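Local coordinates for protein Bse634I restriction endonuclease (Geobacillus stearothermophilus, PDB 1KNV) that acts as a type II restriction endonuclease of the PDDEXK clan, probably cutting double-stranded DNA with the help of metal ions, at residues B[6-14]-B[23-32]. Numbering follows the deposited sequence.
Sequences TNSNCVEEY and RIKPFNALIE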
ATOM      1  N   THR B   6      -6.182  15.120 -63.463  1.00 67.90           N
ATOM      2  CA  THR B   6      -5.215  14.181 -64.033  1.00 66.33           C
ATOM      3  C   THR B   6      -3.878  14.732 -63.593  1.00 65.36           C
ATOM      4  O   THR B   6      -2.827  14.122 -63.804  1.00 64.90           O
ATOM      5  CB  THR B   6      -5.232  14.172 -65.572  1.00 65.69           C
ATOM      6  OG1 THR B   6      -4.772  15.436 -66.065  1.00 65.37           O
ATOM      7  CG2 THR B   6      -6.613  13.867 -66.071  1.00 65.94           C
ATOM      8  N   ASN B   7      -3.952  15.893 -62.962  1.00 64.58           N
ATOM      9  CA  ASN B   7      -2.813  16.619 -62.434  1.00 63.56           C
ATOM     10  C   ASN B   7      -2.673  16.585 -60.900  1.00 62.68           C
ATOM     11  O   ASN B   7      -1.808  17.264 -60.339  1.00 63.08           O
ATOM     12  CB  ASN B   7      -2.922  18.066 -62.849  1.00 63.98           C
ATOM     13  CG  ASN B   7      -1.596  18.687 -63.071  1.00 64.82           C
ATOM     14  OD1 ASN B   7      -0.894  18.377 -64.029  1.00 65.52           O
ATOM     15  ND2 ASN B   7      -1.218  19.588 -62.181  1.00 65.40           N
ATOM     16  N   SER B   8      -3.518  15.838 -60.201  1.00 61.16           N
ATOM     17  CA  SER B   8      -3.399  15.791 -58.745  1.00 59.30           C
ATOM     18  C   SER B   8      -2.226  14.906 -58.356  1.00 57.58           C
ATOM     19  O   SER B   8      -1.795  14.045 -59.129  1.00 56.93           O
ATOM     20  CB  SER B   8      -4.677  15.260 -58.083  1.00 60.21           C
ATOM     21  OG  SER B   8      -4.488  15.177 -56.680  1.00 61.89           O
ATOM     22  N   ASN B   9      -1.694  15.151 -57.164  1.00 55.63           N
ATOM     23  CA  ASN B   9      -0.572  14.384 -56.635  1.00 53.71           C
ATOM     24  C   ASN B   9      -1.015  13.588 -55.413  1.00 51.28           C
ATOM     25  O   ASN B   9      -0.190  13.072 -54.657  1.00 50.24           O
ATOM     26  CB  ASN B   9       0.571  15.326 -56.253  1.00 54.93           C
ATOM     27  CG  ASN B   9       1.301  15.864 -57.458  1.00 56.20           C
ATOM     28  OD1 ASN B   9       1.869  16.952 -57.421  1.00 57.59           O
ATOM     29  ND2 ASN B   9       1.300  15.092 -58.540  1.00 57.11           N
ATOM     30  N   CYS B  10      -2.328  13.490 -55.229  1.00 49.30           N
ATOM     31  CA  CYS B  10      -2.892  12.771 -54.097  1.00 46.76           C
ATOM     32  C   CYS B  10      -2.908  11.273 -54.358  1.00 46.03           C
ATOM     33  O   CYS B  10      -3.527  10.511 -53.617  1.00 45.12           O
ATOM     34  CB  CYS B  10      -4.305  13.268 -53.809  1.00 45.74           C
ATOM     35  SG  CYS B  10      -5.471  12.914 -55.109  1.00 44.86           S
ATOM     36  N   VAL B  11      -2.234  10.871 -55.432  1.00 45.78           N
ATOM     37  CA  VAL B  11      -2.101   9.469 -55.827  1.00 45.54           C
ATOM     38  C   VAL B  11      -0.786   9.373 -56.595  1.00 45.66           C
ATOM     39  O   VAL B  11      -0.384  10.321 -57.268  1.00 44.40           O
ATOM     40  CB  VAL B  11      -3.269   8.982 -56.734  1.00 44.99           C
ATOM     41  CG1 VAL B  11      -4.574   8.996 -55.959  1.00 44.16           C
ATOM     42  CG2 VAL B  11      -3.376   9.849 -57.977  1.00 45.03           C
ATOM     43  N   GLU B  12      -0.111   8.236 -56.485  1.00 47.06           N
ATOM     44  CA  GLU B  12       1.170   8.051 -57.153  1.00 48.83           C
ATOM     45  C   GLU B  12       1.313   6.632 -57.689  1.00 49.86           C
ATOM     46  O   GLU B  12       0.820   5.681 -57.081  1.00 50.00           O
ATOM     47  CB  GLU B  12       2.295   8.374 -56.163  1.00 49.61           C
ATOM     48  CG  GLU B  12       3.662   7.819 -56.496  1.00 50.70           C
ATOM     49  CD  GLU B  12       4.708   8.258 -55.487  1.00 51.99           C
ATOM     50  OE1 GLU B  12       4.391   8.301 -54.281  1.00 51.87           O
ATOM     51  OE2 GLU B  12       5.851   8.552 -55.897  1.00 53.47           O
ATOM     52  N   GLU B  13       1.957   6.496 -58.847  1.00 51.50           N
ATOM     53  CA  GLU B  13       2.168   5.174 -59.431  1.00 52.30           C
ATOM     54  C   GLU B  13       3.593   4.768 -59.135  1.00 50.97           C
ATOM     55  O   GLU B  13       4.508   5.586 -59.117  1.00 50.77           O
ATOM     56  CB  GLU B  13       2.027   5.143 -60.954  1.00 54.29           C
ATOM     57  CG  GLU B  13       1.276   6.268 -61.620  1.00 57.83           C
ATOM     58  CD  GLU B  13       1.362   6.148 -63.140  1.00 59.63           C
ATOM     59  OE1 GLU B  13       2.200   5.347 -63.627  1.00 60.23           O
ATOM     60  OE2 GLU B  13       0.605   6.854 -63.844  1.00 60.18           O
ATOM     61  N   TYR B  14       3.783   3.484 -58.917  1.00 49.51           N
ATOM     62  CA  TYR B  14       5.109   2.990 -58.653  1.00 49.08           C
ATOM     63  C   TYR B  14       5.130   1.529 -59.037  1.00 50.14           C
ATOM     64  O   TYR B  14       4.094   0.865 -59.047  1.00 50.27           O
ATOM     65  CB  TYR B  14       5.457   3.185 -57.174  1.00 46.12           C
ATOM     66  CG  TYR B  14       4.675   2.314 -56.217  1.00 43.54           C
ATOM     67  CD1 TYR B  14       5.249   1.174 -55.656  1.00 41.96           C
ATOM     68  CD2 TYR B  14       3.358   2.628 -55.873  1.00 42.96           C
ATOM     69  CE1 TYR B  14       4.535   0.363 -54.781  1.00 40.89           C
ATOM     70  CE2 TYR B  14       2.630   1.821 -54.999  1.00 41.61           C
ATOM     71  CZ  TYR B  14       3.230   0.692 -54.455  1.00 41.70           C
ATOM     72  OH  TYR B  14       2.524  -0.116 -53.592  1.00 41.56           O
ATOM     73  N   ARG B  23      -0.455   4.145 -54.981  1.00 43.31           N
ATOM     74  CA  ARG B  23      -0.456   4.500 -53.563  1.00 41.74           C
ATOM     75  C   ARG B  23      -1.085   5.875 -53.366  1.00 39.76           C
ATOM     76  O   ARG B  23      -0.846   6.791 -54.149  1.00 39.07           O
ATOM     77  CB  ARG B  23       0.972   4.538 -53.006  1.00 42.94           C
ATOM     78  CG  ARG B  23       1.806   5.679 -53.564  1.00 43.69           C
ATOM     79  CD  ARG B  23       2.986   6.036 -52.672  1.00 44.45           C
ATOM     80  NE  ARG B  23       4.267   5.606 -53.228  1.00 44.67           N
ATOM     81  CZ  ARG B  23       4.786   4.392 -53.069  1.00 44.95           C
ATOM     82  NH1 ARG B  23       4.136   3.469 -52.364  1.00 44.83           N
ATOM     83  NH2 ARG B  23       5.964   4.102 -53.611  1.00 45.12           N
ATOM     84  N   ILE B  24      -1.895   6.021 -52.328  1.00 37.88           N
ATOM     85  CA  ILE B  24      -2.503   7.315 -52.058  1.00 36.81           C
ATOM     86  C   ILE B  24      -1.489   8.173 -51.306  1.00 36.82           C
ATOM     87  O   ILE B  24      -0.685   7.660 -50.533  1.00 38.47           O
ATOM     88  CB  ILE B  24      -3.762   7.180 -51.194  1.00 35.93           C
ATOM     89  CG1 ILE B  24      -4.797   6.325 -51.925  1.00 34.87           C
ATOM     90  CG2 ILE B  24      -4.314   8.561 -50.860  1.00 34.45           C
ATOM     91  CD1 ILE B  24      -6.044   6.069 -51.118  1.00 35.16           C
ATOM     92  N   LYS B  25      -1.519   9.476 -51.549  1.00 36.18           N
ATOM     93  CA  LYS B  25      -0.613  10.401 -50.878  1.00 35.39           C
ATOM     94  C   LYS B  25      -1.507  11.306 -50.031  1.00 34.61           C
ATOM     95  O   LYS B  25      -1.893  12.394 -50.462  1.00 35.14           O
ATOM     96  CB  LYS B  25       0.164  11.218 -51.916  1.00 35.71           C
ATOM     97  CG  LYS B  25       0.924  10.369 -52.925  1.00 35.65           C
ATOM     98  CD  LYS B  25       1.880   9.416 -52.233  1.00 36.21           C
ATOM     99  CE  LYS B  25       2.983  10.176 -51.526  1.00 36.73           C
ATOM    100  NZ  LYS B  25       3.717  11.025 -52.494  1.00 37.31           N
ATOM    101  N   PRO B  26      -1.845  10.859 -48.809  1.00 33.55           N
ATOM    102  CA  PRO B  26      -2.705  11.596 -47.876  1.00 32.50           C
ATOM    103  C   PRO B  26      -2.346  13.042 -47.624  1.00 31.31           C
ATOM    104  O   PRO B  26      -3.219  13.898 -47.562  1.00 31.80           O
ATOM    105  CB  PRO B  26      -2.644  10.752 -46.602  1.00 32.49           C
ATOM    106  CG  PRO B  26      -1.304  10.097 -46.691  1.00 32.99           C
ATOM    107  CD  PRO B  26      -1.235   9.697 -48.140  1.00 33.32           C
ATOM    108  N   PHE B  27      -1.060  13.318 -47.492  1.00 31.74           N
ATOM    109  CA  PHE B  27      -0.609  14.671 -47.211  1.00 31.99           C
ATOM    110  C   PHE B  27      -0.768  15.626 -48.381  1.00 32.25           C
ATOM    111  O   PHE B  27      -1.066  16.803 -48.184  1.00 32.95           O
ATOM    112  CB  PHE B  27       0.836  14.619 -46.718  1.00 31.09           C
ATOM    113  CG  PHE B  27       1.018  13.734 -45.515  1.00 31.51           C
ATOM    114  CD1 PHE B  27       2.025  12.780 -45.479  1.00 31.48           C
ATOM    115  CD2 PHE B  27       0.155  13.837 -44.424  1.00 31.56           C
ATOM    116  CE1 PHE B  27       2.173  11.937 -44.371  1.00 32.20           C
ATOM    117  CE2 PHE B  27       0.294  13.003 -43.315  1.00 31.66           C
ATOM    118  CZ  PHE B  27       1.304  12.052 -43.289  1.00 31.81           C
ATOM    119  N   ASN B  28      -0.578  15.131 -49.600  1.00 33.41           N
ATOM    120  CA  ASN B  28      -0.746  15.986 -50.770  1.00 34.64           C
ATOM    121  C   ASN B  28      -2.230  16.272 -50.954  1.00 33.87           C
ATOM    122  O   ASN B  28      -2.612  17.340 -51.431  1.00 33.18           O
ATOM    123  CB  ASN B  28      -0.180  15.326 -52.030  1.00 35.83           C
ATOM    124  CG  ASN B  28       1.312  15.062 -51.929  1.00 37.72           C
ATOM    125  OD1 ASN B  28       2.063  15.846 -51.338  1.00 38.21           O
ATOM    126  ND2 ASN B  28       1.753  13.959 -52.523  1.00 38.70           N
ATOM    127  N   ALA B  29      -3.064  15.316 -50.565  1.00 33.47           N
ATOM    128  CA  ALA B  29      -4.502  15.488 -50.676  1.00 33.72           C
ATOM    129  C   ALA B  29      -4.911  16.639 -49.771  1.00 34.36           C
ATOM    130  O   ALA B  29      -5.704  17.497 -50.166  1.00 35.09           O
ATOM    131  CB  ALA B  29      -5.225  14.213 -50.255  1.00 33.60           C
ATOM    132  N   LEU B  30      -4.356  16.657 -48.559  1.00 34.15           N
ATOM    133  CA  LEU B  30      -4.666  17.698 -47.578  1.00 33.28           C
ATOM    134  C   LEU B  30      -4.263  19.084 -48.047  1.00 33.99           C
ATOM    135  O   LEU B  30      -5.053  20.025 -47.989  1.00 33.86           O
ATOM    136  CB  LEU B  30      -3.971  17.400 -46.249  1.00 31.00           C
ATOM    137  CG  LEU B  30      -4.585  16.290 -45.403  1.00 29.12           C
ATOM    138  CD1 LEU B  30      -3.671  15.975 -44.253  1.00 28.95           C
ATOM    139  CD2 LEU B  30      -5.939  16.720 -44.894  1.00 28.14           C
ATOM    140  N   ILE B  31      -3.025  19.205 -48.502  1.00 35.10           N
ATOM    141  CA  ILE B  31      -2.509  20.480 -48.972  1.00 37.86           C
ATOM    142  C   ILE B  31      -3.312  20.999 -50.161  1.00 39.11           C
ATOM    143  O   ILE B  31      -3.713  22.163 -50.191  1.00 39.70           O
ATOM    144  CB  ILE B  31      -1.032  20.345 -49.367  1.00 37.68           C
ATOM    145  CG1 ILE B  31      -0.235  19.818 -48.175  1.00 37.90           C
ATOM    146  CG2 ILE B  31      -0.488  21.688 -49.814  1.00 38.45           C
ATOM    147  CD1 ILE B  31       1.206  19.597 -48.478  1.00 38.47           C
ATOM    148  N   GLU B  32      -3.545  20.118 -51.131  1.00 39.99           N
ATOM    149  CA  GLU B  32      -4.298  20.457 -52.328  1.00 40.32           C
ATOM    150  C   GLU B  32      -5.700  20.946 -52.004  1.00 40.27           C
ATOM    151  O   GLU B  32      -6.231  21.800 -52.708  1.00 40.93           O
ATOM    152  CB  GLU B  32      -4.377  19.241 -53.272  1.00 41.15           C
ATOM    153  CG  GLU B  32      -3.150  19.083 -54.173  1.00 41.99           C
ATOM    154  CD  GLU B  32      -3.140  17.752 -54.906  1.00 42.56           C
ATOM    155  OE1 GLU B  32      -4.242  17.241 -55.207  1.00 42.80           O
ATOM    156  OE2 GLU B  32      -2.036  17.234 -55.181  1.00 42.22           O
TER
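Glu12 and Arg23 form the antiparallel hydrogen-bonded pair of a β-hairpin, with Glu12 N 2.8 Å from Arg23 O and Arg23 N 2.9 Å from Glu12 O. Val11 and Ile24 follow as a non-hydrogen-bonded pair, and past them Lys25 N, at the N-cap of the next helix, donates to Cys10 O.

Charged contacts gather on the face bearing Glu12 and Arg23. Arg23 NE donates to Glu12 OE1 in a salt bridge at 2.9 Å; the oxygen sits in the guanidinium plane, yet the nitrogen approaches from above the carboxylate, the two planes standing 86° apart. Lys25, its chain curled at three successive torsions, brings NZ to within 3.3 Å of Glu12 OE1, a weak hydrogen bond within the salt-bridge network. A bend at chi3 (107°) turns the Arg23 guanidinium flat onto the Tyr14 ring, CZ 3.8 Å from the ring centroid and the planes 16° apart, a stacked cation-pi pair. A leucine at Arg23 would probably leave the Tyr14 face without its cation and Glu12 OE1 with just the weak Lys25 bridge across this contact.

Helix side chains grip the loop before the strand. Glu32 OE2 takes Asn9 N on its syn lone pair at 2.9 Å, while Asn28 ND2 reaches Asn9 O at 3.0 Å from above the carbonyl plane. The other carboxylate oxygen, Glu32 OE1, is hydrogen-bonded to Tyr53 OH of helix 43-60. Apolar contact is slight: Cys10 CB meets Ala29 CB at 3.8 Å.

These contacts join the hairpin 11-24 and the loop before it to helix 26-33, away from the calcium-binding residues Asp146 and Leu197: Cys10 and Val11 pack on helix 43-60, Ile24 and Leu30 on helix 68-93, and Phe27 on helix 169-176.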